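Local atomic coordinates of fatty acid amide hydrolase (Candida albicans, PDB entry 6KVR), a protein that probably hydrolyses amides of monocarboxylic acids to the carboxylate and ammonium, as a member of the amidase signature family. Residues A[416-419]-A[420-423]. Residues are numbered along the deposited sequence; the frame is centred on the assembly and turned at random.
Sequences TKLT and KWNL
The carboxamide of Asn422 folds back over the preceding turn, its ND2 3.3 Å from Thr419 CA and its CG 3.6 Å from Thr419 O, while the indole of Trp421 meets the ring of Tyr425 with the planes at about 75°. Leu418 O lies oblique to the indole, nearest the CB of Trp421 at 3.4 Å, and Leu418 CD2 packs loosely against the same CB. The amide donates: Asn422 ND2 reaches Leu418 O at 3.2 Å along a bent path (141°), with the oxygen tilted out of the amide plane. Asn422 N binds this oxygen too, at 3.1 Å, arriving from the opposite face of the carbonyl, so one acceptor is gripped twice by one residue. What permits this is a chi1 of 80°, which sets Asn422 CG between the backbone N and the carbonyl carbon. The backbone half of this grip belongs to the i to i+4 ladder of the short helix 417-423 of the amidase fold, where Lys420 N bonds to Thr416 O and Leu423 N to Thr419 O at 2.9 Å; the side-chain half is an addition by Asn422. The side chain of Asn422 is about 8 Å from that of Leu207, a predicted substrate-binding residue. Farther round the turn, Thr419 CG2 lies alongside Leu423 CD1 at 3.7 Å, both side chains pointing the same way. Thr419 OG1 is hydrogen-bonded to Gln205 OE1 and His209 NE2, and Trp421 NE1 to Tyr479 O.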
# COMPACT_ATOMS: atom_id res chain seq x y z
N THR A 416 -27.03 -3.97 -19.17
CA THR A 416 -26.69 -2.93 -20.14
C THR A 416 -25.66 -3.44 -21.16
O THR A 416 -24.93 -4.41 -20.91
CB THR A 416 -26.19 -1.71 -19.36
OG1 THR A 416 -27.33 -0.97 -18.86
CG2 THR A 416 -25.24 -0.84 -20.14
N LYS A 417 -25.61 -2.80 -22.32
CA LYS A 417 -24.68 -3.21 -23.38
C LYS A 417 -23.23 -3.16 -22.90
O LYS A 417 -22.46 -4.12 -23.08
CB LYS A 417 -24.87 -2.33 -24.61
CG LYS A 417 -23.85 -2.62 -25.72
CD LYS A 417 -23.93 -1.63 -26.86
CE LYS A 417 -22.62 -1.64 -27.64
NZ LYS A 417 -22.55 -0.51 -28.59
N LEU A 418 -22.81 -2.04 -22.32
CA LEU A 418 -21.42 -1.97 -21.89
C LEU A 418 -21.16 -2.78 -20.63
O LEU A 418 -19.99 -2.98 -20.28
CB LEU A 418 -20.97 -0.51 -21.70
CG LEU A 418 -20.82 0.23 -23.04
CD1 LEU A 418 -20.22 1.63 -22.88
CD2 LEU A 418 -20.02 -0.60 -24.07
N THR A 419 -22.21 -3.28 -19.97
CA THR A 419 -22.03 -4.18 -18.84
C THR A 419 -21.64 -5.57 -19.33
O THR A 419 -20.70 -6.18 -18.82
CB THR A 419 -23.32 -4.24 -18.00
OG1 THR A 419 -23.39 -3.09 -17.16
CG2 THR A 419 -23.37 -5.48 -17.14
N LYS A 420 -22.37 -6.07 -20.34
CA LYS A 420 -21.95 -7.27 -21.05
C LYS A 420 -20.50 -7.14 -21.53
O LYS A 420 -19.72 -8.10 -21.45
CB LYS A 420 -22.88 -7.51 -22.25
CG LYS A 420 -24.35 -7.70 -21.87
CD LYS A 420 -25.23 -7.89 -23.12
CE LYS A 420 -26.63 -8.36 -22.78
NZ LYS A 420 -27.52 -8.44 -23.99
N TRP A 421 -20.13 -5.96 -22.01
CA TRP A 421 -18.77 -5.73 -22.48
C TRP A 421 -17.75 -5.94 -21.36
O TRP A 421 -16.78 -6.69 -21.52
CB TRP A 421 -18.68 -4.31 -23.07
CG TRP A 421 -17.32 -3.94 -23.51
CD1 TRP A 421 -16.44 -3.11 -22.86
CD2 TRP A 421 -16.63 -4.41 -24.69
NE1 TRP A 421 -15.26 -3.01 -23.57
CE2 TRP A 421 -15.35 -3.81 -24.69
CE3 TRP A 421 -16.98 -5.26 -25.74
CZ2 TRP A 421 -14.42 -4.03 -25.71
CZ3 TRP A 421 -16.05 -5.49 -26.75
CH2 TRP A 421 -14.79 -4.88 -26.73
N ASN A 422 -17.93 -5.28 -20.21
CA ASN A 422 -16.88 -5.36 -19.18
C ASN A 422 -16.92 -6.69 -18.43
O ASN A 422 -15.88 -7.10 -17.89
CB ASN A 422 -16.97 -4.18 -18.20
CG ASN A 422 -18.03 -4.37 -17.13
OD1 ASN A 422 -17.86 -5.15 -16.18
ND2 ASN A 422 -19.12 -3.65 -17.27
N LEU A 423 -18.07 -7.36 -18.39
CA LEU A 423 -18.11 -8.70 -17.82
C LEU A 423 -17.31 -9.70 -18.64
O LEU A 423 -16.94 -10.76 -18.13
CB LEU A 423 -19.56 -9.17 -17.66
CG LEU A 423 -20.30 -8.39 -16.57
CD1 LEU A 423 -21.79 -8.75 -16.50
CD2 LEU A 423 -19.61 -8.58 -15.21